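Local structure of DUF1254 domain-containing protein (Vibrio parahaemolyticus, 3U07) at residues R107-L111 / F124-G130; H269-A274 / D296-E300; N363-R367 / E391-A395. The protein is of unknown function, a probably exported protein that combines the two related families DUF1254 and DUF1214 in one chain. The protein carries 2 engineered substitutions. All blocks are in the same frame, centred on the assembly; numbering follows the deposited sequence.

Contact 1 (R107-L111 / F124-G130); sequences RYWIL and FSSRTRG
The W109 side chain spans the junction of strand 120-125 and helix 126-129. Residues 110-111 pair antiparallel with 124-125: I110 faces S125 as a non-hydrogen-bonded pair (CA-CA 4.1 Å), and L111 and F124 form a hydrogen-bonded pair (L111 N to F124 O 2.6 Å, F124 N to L111 O 3.0 Å). W109 adopts chi1 p with chi2 near -90°, laying its six-membered ring over S125, whose CA sits 3.8 Å from the ring centroid in a CH-pi contact. This is the hairpin of strands 109-115 and 120-125, the latter an edge strand of the DUF1254-region antiparallel sheet. S125 is the helix N-cap, OG accepting from R127 N at 3.0 Å. S126, chi1 p, receives W109 N on OG (3.2 Å) and donates its N to W109 O (3.1 Å), an oxygen less surely placed. G130, at positive phi, offers its O to W109 NE1 at 2.9 Å. L111 (chi1 t) brings CD2 4.1 Å from F124 CD2, at the edge of the F124 ring (chi1 m), on which F136 stacks.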
loop_
_atom_site.group_PDB
_atom_site.type_symbol
_atom_site.label_atom_id
_atom_site.label_comp_id
_atom_site.label_asym_id
_atom_site.label_seq_id
_atom_site.Cartn_x
_atom_site.Cartn_y
_atom_site.Cartn_z
ATOM N N ARG A 107 18.348 10.099 1.782
ATOM C CA ARG A 107 17.106 10.042 1.027
ATOM C C ARG A 107 16.301 8.771 1.273
ATOM O O ARG A 107 16.810 7.660 1.116
ATOM C CB ARG A 107 17.383 10.187 -0.470
ATOM C CG ARG A 107 16.124 10.392 -1.306
ATOM C CD ARG A 107 16.446 10.498 -2.781
ATOM N NE ARG A 107 17.383 11.584 -3.056
ATOM C CZ ARG A 107 17.066 12.876 -3.057
ATOM N NH1 ARG A 107 15.822 13.261 -2.802
ATOM N NH2 ARG A 107 18.001 13.785 -3.306
ATOM N N TYR A 108 15.046 8.939 1.681
ATOM C CA TYR A 108 14.170 7.798 1.924
ATOM C C TYR A 108 13.724 7.227 0.581
ATOM O O TYR A 108 13.449 7.972 -0.361
ATOM C CB TYR A 108 12.916 8.208 2.704
ATOM C CG TYR A 108 11.924 7.073 2.890
ATOM C CD1 TYR A 108 12.053 6.174 3.948
ATOM C CD2 TYR A 108 10.887 6.868 1.982
ATOM C CE1 TYR A 108 11.179 5.096 4.094
ATOM C CE2 TYR A 108 10.005 5.787 2.120
ATOM C CZ TYR A 108 10.160 4.908 3.176
ATOM O OH TYR A 108 9.307 3.831 3.320
ATOM N N TRP A 109 13.669 5.903 0.499
ATOM C CA TRP A 109 13.213 5.221 -0.710
ATOM C C TRP A 109 12.730 3.844 -0.318
ATOM O O TRP A 109 13.142 3.301 0.710
ATOM C CB TRP A 109 14.328 5.081 -1.748
ATOM C CG TRP A 109 15.494 4.249 -1.290
ATOM C CD1 TRP A 109 16.594 4.681 -0.606
ATOM C CD2 TRP A 109 15.671 2.841 -1.487
ATOM N NE1 TRP A 109 17.448 3.631 -0.369
ATOM C CE2 TRP A 109 16.908 2.491 -0.900
ATOM C CE3 TRP A 109 14.906 1.845 -2.107
ATOM C CZ2 TRP A 109 17.397 1.180 -0.912
ATOM C CZ3 TRP A 109 15.392 0.542 -2.119
ATOM C CH2 TRP A 109 16.627 0.222 -1.527
ATOM N N ILE A 110 11.847 3.281 -1.129
ATOM C CA ILE A 110 11.331 1.955 -0.844
ATOM C C ILE A 110 10.802 1.279 -2.102
ATOM O O ILE A 110 10.182 1.925 -2.951
ATOM C CB ILE A 110 10.199 2.018 0.218
ATOM C CG1 ILE A 110 9.727 0.607 0.570
ATOM C CG2 ILE A 110 9.040 2.874 -0.297
ATOM C CD1 ILE A 110 8.916 0.545 1.837
ATOM N N LEU A 111 11.106 -0.009 -2.238
ATOM C CA LEU A 111 10.607 -0.813 -3.352
ATOM C C LEU A 111 9.624 -1.742 -2.639
ATOM O O LEU A 111 10.014 -2.549 -1.797
ATOM C CB LEU A 111 11.729 -1.617 -4.012
ATOM C CG LEU A 111 11.310 -2.707 -5.010
ATOM C CD1 LEU A 111 10.431 -2.116 -6.107
ATOM C CD2 LEU A 111 12.559 -3.342 -5.605
ATOM N N PHE A 124 12.037 -3.508 0.164
ATOM C CA PHE A 124 13.440 -3.125 0.233
ATOM C C PHE A 124 13.448 -1.612 0.367
ATOM O O PHE A 124 12.772 -0.918 -0.392
ATOM C CB PHE A 124 14.178 -3.535 -1.046
ATOM C CG PHE A 124 14.206 -5.018 -1.278
ATOM C CD1 PHE A 124 14.915 -5.856 -0.417
ATOM C CD2 PHE A 124 13.507 -5.582 -2.346
ATOM C CE1 PHE A 124 14.928 -7.237 -0.617
ATOM C CE2 PHE A 124 13.515 -6.960 -2.556
ATOM C CZ PHE A 124 14.225 -7.793 -1.690
ATOM N N SER A 125 14.201 -1.092 1.329
ATOM C CA SER A 125 14.227 0.353 1.501
ATOM C C SER A 125 15.366 0.876 2.357
ATOM O O SER A 125 16.093 0.117 3.011
ATOM C CB SER A 125 12.906 0.832 2.106
ATOM O OG SER A 125 12.990 0.890 3.516
ATOM N N SER A 126 15.499 2.198 2.330
ATOM C CA SER A 126 16.503 2.928 3.084
ATOM C C SER A 126 16.402 2.610 4.575
ATOM O O SER A 126 17.402 2.608 5.289
ATOM C CB SER A 126 16.295 4.428 2.872
ATOM O OG SER A 126 14.953 4.794 3.165
ATOM N N ARG A 127 15.186 2.345 5.040
ATOM C CA ARG A 127 14.961 2.040 6.448
ATOM C C ARG A 127 15.833 0.880 6.910
ATOM O O ARG A 127 16.333 0.873 8.033
ATOM C CB ARG A 127 13.491 1.682 6.687
ATOM C CG ARG A 127 13.145 1.449 8.148
ATOM C CD ARG A 127 11.684 1.045 8.326
ATOM N NE ARG A 127 11.443 -0.356 7.992
ATOM C CZ ARG A 127 11.679 -1.374 8.815
ATOM N NH1 ARG A 127 12.161 -1.155 10.031
ATOM N NH2 ARG A 127 11.435 -2.617 8.417
ATOM N N THR A 128 16.018 -0.102 6.035
ATOM C CA THR A 128 16.805 -1.267 6.397
ATOM C C THR A 128 18.060 -1.487 5.554
ATOM O O THR A 128 18.850 -2.378 5.850
ATOM C CB THR A 128 15.926 -2.553 6.354
ATOM O OG1 THR A 128 15.294 -2.665 5.073
ATOM C CG2 THR A 128 14.851 -2.503 7.434
ATOM N N ARG A 129 18.252 -0.681 4.516
ATOM C CA ARG A 129 19.433 -0.833 3.665
ATOM C C ARG A 129 20.247 0.452 3.544
ATOM O O ARG A 129 21.377 0.433 3.055
ATOM C CB ARG A 129 19.036 -1.271 2.249
ATOM C CG ARG A 129 18.303 -2.587 2.149
ATOM C CD ARG A 129 17.891 -2.829 0.709
ATOM N NE ARG A 129 19.043 -3.064 -0.160
ATOM C CZ ARG A 129 19.710 -4.216 -0.230
ATOM N NH1 ARG A 129 19.342 -5.249 0.518
ATOM N NH2 ARG A 129 20.742 -4.338 -1.054
ATOM N N GLY A 130 19.680 1.564 3.990
ATOM C CA GLY A 130 20.386 2.826 3.861
ATOM C C GLY A 130 20.415 3.195 2.386
ATOM O O GLY A 130 19.405 3.103 1.690
#

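Contact 2 (H269-A274 / D296-E300); sequences HLVELA and DIFAE
Steeply crossed helices touch over a short patch, and polar groups can then matter as much as apolar ones. The last turn of helix 253-273, residues 269-273, meets residues 296-300 of helix 295-305 with axes 10.1 Å apart and a crossing angle of -73°. The nearest CA pairs are A274-E300 at 6.3 Å and L270-D296 at 6.7 Å, so the contact runs from L270 opposite D296 to A274 opposite E300.

One hydrogen bond crosses the patch. H269, chi1 t and chi2 76°, directs its ring edge at D296, and NE2 donates to OD2 at 2.8 Å. D296 takes chi1 p, which also brings OD1 to within 2.8 Å of the backbone N of I297, the next residue, in a weak hydrogen bond. E300 folds back with chi1 and chi2 both m, carrying OE2 to 2.6 Å from L270 O and OE1 to 3.4 Å from A274 CB.

The apolar contact is made by L270 (chi1 m, chi2 t), with CD2 3.9 Å from A299 CB. L273 (chi1 t, chi2 p) instead sets aliphatic carbon against the two acids, CD2 3.8 Å from D296 CG and CB 3.4 Å from E300 OE2. Helix 26-52 adds to the surroundings, with Y38 against L270 and E31 and I35 against H269.

H269 and D296 form a histidine-carboxylate hydrogen bond joining the two helices. The short separation of E300 OE2 from L270 O, in a buried setting, implies that E300 probably holds a proton and probably donates it to that carbonyl; E300 OE1 is buried here with no partner in the model.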
loop_
_atom_site.group_PDB
_atom_site.type_symbol
_atom_site.label_atom_id
_atom_site.label_comp_id
_atom_site.label_asym_id
_atom_site.label_seq_id
_atom_site.Cartn_x
_atom_site.Cartn_y
_atom_site.Cartn_z
ATOM N N HIS A 269 -20.786 -8.830 6.764
ATOM C CA HIS A 269 -19.864 -9.045 7.869
ATOM C C HIS A 269 -18.669 -8.093 7.812
ATOM O O HIS A 269 -18.261 -7.541 8.834
ATOM C CB HIS A 269 -19.363 -10.486 7.854
ATOM C CG HIS A 269 -18.367 -10.788 8.928
ATOM N ND1 HIS A 269 -18.726 -10.975 10.245
ATOM C CD2 HIS A 269 -17.019 -10.909 8.883
ATOM C CE1 HIS A 269 -17.641 -11.200 10.965
ATOM N NE2 HIS A 269 -16.592 -11.165 10.163
ATOM N N LEU A 270 -18.106 -7.902 6.624
ATOM C CA LEU A 270 -16.954 -7.017 6.474
ATOM C C LEU A 270 -17.291 -5.559 6.759
ATOM O O LEU A 270 -16.484 -4.826 7.337
ATOM C CB LEU A 270 -16.357 -7.127 5.069
ATOM C CG LEU A 270 -15.674 -8.440 4.679
ATOM C CD1 LEU A 270 -14.919 -8.218 3.376
ATOM C CD2 LEU A 270 -14.713 -8.895 5.770
ATOM N N VAL A 271 -18.474 -5.131 6.340
ATOM C CA VAL A 271 -18.884 -3.757 6.577
ATOM C C VAL A 271 -19.046 -3.544 8.080
ATOM O O VAL A 271 -18.539 -2.574 8.635
ATOM C CB VAL A 271 -20.214 -3.440 5.861
ATOM C CG1 VAL A 271 -20.672 -2.033 6.204
ATOM C CG2 VAL A 271 -20.032 -3.580 4.360
ATOM N N GLU A 272 -19.731 -4.471 8.738
ATOM C CA GLU A 272 -19.964 -4.376 10.175
ATOM C C GLU A 272 -18.697 -4.469 11.022
ATOM O O GLU A 272 -18.623 -3.886 12.103
ATOM C CB GLU A 272 -20.947 -5.465 10.612
ATOM C CG GLU A 272 -20.949 -5.737 12.106
ATOM C CD GLU A 272 -21.838 -6.903 12.487
ATOM O OE1 GLU A 272 -21.912 -7.878 11.707
ATOM O OE2 GLU A 272 -22.448 -6.854 13.576
ATOM N N LEU A 273 -17.701 -5.200 10.533
ATOM C CA LEU A 273 -16.455 -5.378 11.275
ATOM C C LEU A 273 -15.492 -4.209 11.125
ATOM O O LEU A 273 -14.765 -3.865 12.053
ATOM C CB LEU A 273 -15.763 -6.665 10.819
ATOM C CG LEU A 273 -14.439 -7.028 11.489
ATOM C CD1 LEU A 273 -14.665 -7.286 12.975
ATOM C CD2 LEU A 273 -13.859 -8.264 10.817
ATOM N N ALA A 274 -15.508 -3.594 9.950
ATOM C CA ALA A 274 -14.617 -2.488 9.625
ATOM C C ALA A 274 -14.297 -1.454 10.706
ATOM O O ALA A 274 -13.154 -1.361 11.155
ATOM C CB ALA A 274 -15.119 -1.785 8.369
ATOM N N ASP A 296 -11.351 -12.697 8.077
ATOM C CA ASP A 296 -12.134 -11.465 8.048
ATOM C C ASP A 296 -11.283 -10.262 8.434
ATOM O O ASP A 296 -11.437 -9.186 7.862
ATOM C CB ASP A 296 -13.405 -11.561 8.919
ATOM C CG ASP A 296 -13.132 -11.984 10.351
ATOM O OD1 ASP A 296 -11.966 -12.221 10.722
ATOM O OD2 ASP A 296 -14.114 -12.082 11.117
ATOM N N ILE A 297 -10.358 -10.445 9.370
ATOM C CA ILE A 297 -9.493 -9.340 9.769
ATOM C C ILE A 297 -8.489 -9.045 8.640
ATOM O O ILE A 297 -8.250 -7.884 8.305
ATOM C CB ILE A 297 -8.750 -9.657 11.092
ATOM C CG1 ILE A 297 -9.779 -9.935 12.195
ATOM C CG2 ILE A 297 -7.862 -8.471 11.492
ATOM C CD1 ILE A 297 -9.184 -10.349 13.517
ATOM N N PHE A 298 -7.913 -10.087 8.042
ATOM C CA PHE A 298 -6.967 -9.890 6.943
ATOM C C PHE A 298 -7.678 -9.137 5.817
ATOM O O PHE A 298 -7.122 -8.217 5.205
ATOM C CB PHE A 298 -6.473 -11.240 6.411
ATOM C CG PHE A 298 -5.524 -11.124 5.247
ATOM C CD1 PHE A 298 -4.187 -10.793 5.450
ATOM C CD2 PHE A 298 -5.972 -11.330 3.941
ATOM C CE1 PHE A 298 -3.310 -10.667 4.374
ATOM C CE2 PHE A 298 -5.100 -11.205 2.854
ATOM C CZ PHE A 298 -3.765 -10.873 3.074
ATOM N N ALA A 299 -8.920 -9.537 5.556
ATOM C CA ALA A 299 -9.738 -8.922 4.515
ATOM C C ALA A 299 -9.964 -7.425 4.747
ATOM O O ALA A 299 -10.093 -6.659 3.788
ATOM C CB ALA A 299 -11.087 -9.643 4.423
ATOM N N GLU A 300 -10.026 -6.999 6.008
ATOM C CA GLU A 300 -10.238 -5.577 6.281
ATOM C C GLU A 300 -9.041 -4.763 5.790
ATOM O O GLU A 300 -9.141 -3.549 5.582
ATOM C CB GLU A 300 -10.466 -5.330 7.783
ATOM C CG GLU A 300 -11.787 -5.887 8.354
ATOM C CD GLU A 300 -13.041 -5.224 7.770
ATOM O OE1 GLU A 300 -12.934 -4.145 7.153
ATOM O OE2 GLU A 300 -14.143 -5.786 7.947
#

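Contact 3 (N363-R367 / E391-A395); sequences NDLNR and EKGRA
Two adjacent backbone amides of one turn are gathered by a single carboxylate from another. E391 OE1 accepts from D364 N at 2.7 Å and E391 OE2 from L365 N at 3.2 Å. In E391, chi1 between wells at 31° and chi2 t carry the acid across, and chi3 near 180° sets the plane of its carboxylate; E391 CA lies 7.5 Å from D364 CA. The price is a close like charge, D364 OD2 lying 3.5 Å from E391 OE1.

The two amides are consecutive, at the central positions of a type I beta turn, N363-N366, in which N366 N is bonded to N363 O at 3.1 Å. N363, chi1 p, reinforces it: OD1 accepts from R367 N at 3.1 Å, and ND2 donates to R367 O at 2.9 Å. Opposite stands a type II turn, E391-R394, whose R394 N to E391 O bond is weak at 3.4 Å; G393 occupies its positive-phi position. Both turns belong to loops of the DUF1214 region, one leading into strand 369-371 and the other into strand 400-402.

Further out, the methyls of L365 (chi1 m, chi2 p) lie against the E391 carboxylate and the backbone of R394-A395, L365 CD1 3.3 Å from E391 OE2 and L365 CD2 4.2 Å from A395 N. R367, chi1 and chi2 t, reaches past it, NH2 3.8 Å from A395 O, while its NH1 bonds to the carbonyls of D397 and F400.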
loop_
_atom_site.group_PDB
_atom_site.type_symbol
_atom_site.label_atom_id
_atom_site.label_comp_id
_atom_site.label_asym_id
_atom_site.label_seq_id
_atom_site.Cartn_x
_atom_site.Cartn_y
_atom_site.Cartn_z
ATOM N N ASN A 363 -2.525 27.251 -1.864
ATOM C CA ASN A 363 -2.147 28.335 -0.972
ATOM C C ASN A 363 -0.940 29.004 -1.621
ATOM O O ASN A 363 -0.268 28.396 -2.455
ATOM C CB ASN A 363 -1.858 27.824 0.453
ATOM C CG ASN A 363 -0.691 26.863 0.524
ATOM O OD1 ASN A 363 0.470 27.273 0.536
ATOM N ND2 ASN A 363 -0.997 25.569 0.582
ATOM N N ASP A 364 -0.682 30.257 -1.274
ATOM C CA ASP A 364 0.420 30.991 -1.887
ATOM C C ASP A 364 1.806 30.400 -1.701
ATOM O O ASP A 364 2.630 30.457 -2.611
ATOM C CB ASP A 364 0.413 32.446 -1.412
ATOM C CG ASP A 364 -0.813 33.200 -1.882
ATOM O OD1 ASP A 364 -1.304 32.888 -2.987
ATOM O OD2 ASP A 364 -1.274 34.108 -1.160
ATOM N N LEU A 365 2.064 29.835 -0.529
ATOM C CA LEU A 365 3.364 29.237 -0.236
ATOM C C LEU A 365 3.547 27.878 -0.900
ATOM O O LEU A 365 4.661 27.358 -0.973
ATOM C CB LEU A 365 3.539 29.085 1.277
ATOM C CG LEU A 365 4.028 30.278 2.101
ATOM C CD1 LEU A 365 3.355 31.559 1.649
ATOM C CD2 LEU A 365 3.754 30.006 3.570
ATOM N N ASN A 366 2.452 27.311 -1.392
ATOM C CA ASN A 366 2.492 25.998 -2.016
ATOM C C ASN A 366 3.137 25.050 -1.008
ATOM O O ASN A 366 3.982 24.221 -1.347
ATOM C CB ASN A 366 3.301 26.040 -3.313
ATOM C CG ASN A 366 2.604 25.321 -4.451
ATOM O OD1 ASN A 366 2.324 24.123 -4.366
ATOM N ND2 ASN A 366 2.308 26.052 -5.520
ATOM N N ARG A 367 2.724 25.213 0.244
ATOM C CA ARG A 367 3.194 24.415 1.366
ATOM C C ARG A 367 1.983 23.639 1.861
ATOM O O ARG A 367 0.981 24.231 2.262
ATOM C CB ARG A 367 3.720 25.330 2.471
ATOM C CG ARG A 367 4.073 24.608 3.753
ATOM C CD ARG A 367 4.657 25.566 4.770
ATOM N NE ARG A 367 5.877 26.189 4.272
ATOM C CZ ARG A 367 6.620 27.041 4.969
ATOM N NH1 ARG A 367 6.266 27.377 6.201
ATOM N NH2 ARG A 367 7.718 27.556 4.434
ATOM N N GLU A 391 -1.575 33.472 5.502
ATOM C CA GLU A 391 -0.163 33.178 5.296
ATOM C C GLU A 391 0.709 34.410 5.066
ATOM O O GLU A 391 1.853 34.291 4.628
ATOM C CB GLU A 391 -0.005 32.198 4.130
ATOM C CG GLU A 391 -1.070 32.321 3.057
ATOM C CD GLU A 391 -0.848 31.360 1.903
ATOM O OE1 GLU A 391 -1.685 31.341 0.975
ATOM O OE2 GLU A 391 0.165 30.626 1.922
ATOM N N LYS A 392 0.174 35.587 5.377
ATOM C CA LYS A 392 0.913 36.833 5.201
ATOM C C LYS A 392 2.056 36.943 6.210
ATOM O O LYS A 392 1.821 37.023 7.416
ATOM C CB LYS A 392 -0.037 38.031 5.348
ATOM C CG LYS A 392 -1.223 37.981 4.385
ATOM C CD LYS A 392 -2.096 39.240 4.413
ATOM C CE LYS A 392 -3.234 39.158 5.428
ATOM N NZ LYS A 392 -2.913 39.797 6.735
ATOM N N GLY A 393 3.290 36.926 5.705
ATOM C CA GLY A 393 4.462 37.035 6.560
ATOM C C GLY A 393 4.916 35.743 7.216
ATOM O O GLY A 393 5.585 35.769 8.248
ATOM N N ARG A 394 4.572 34.610 6.609
ATOM C CA ARG A 394 4.936 33.306 7.161
ATOM C C ARG A 394 5.950 32.540 6.313
ATOM O O ARG A 394 6.450 31.499 6.738
ATOM C CB ARG A 394 3.685 32.444 7.323
ATOM C CG ARG A 394 2.547 33.108 8.072
ATOM C CD ARG A 394 2.728 33.050 9.571
ATOM N NE ARG A 394 1.466 33.349 10.241
ATOM C CZ ARG A 394 1.257 33.224 11.548
ATOM N NH1 ARG A 394 2.231 32.803 12.343
ATOM N NH2 ARG A 394 0.067 33.515 12.058
ATOM N N ALA A 395 6.243 33.041 5.117
ATOM C CA ALA A 395 7.196 32.375 4.233
ATOM C C ALA A 395 8.501 32.084 4.961
ATOM O O ALA A 395 9.183 31.103 4.664
ATOM C CB ALA A 395 7.462 33.234 3.007
#

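In the fold
Along the chain the three contacts follow one another in series, none nested within another. Contact 1 belongs to the antiparallel sheet of the DUF1254 region, and contact 3 to loops of the DUF1214 region; their centres are 32 Å apart. Contact 2 joins helices 253-273 and 295-305, its centre 31 Å from that of contact 1, on the opposite side of the chain's centre, and 42 Å from that of contact 3. None touch, the nearest atoms of contacts 1 and 3 being about 16 Å apart. Each family region contributes most or all of a pair of four-stranded sheets with the same strand orders, 1-4-2-3 and 3-2-1-4, consistent with their common clan, so the contacts sample both β-rich parts and a helical one.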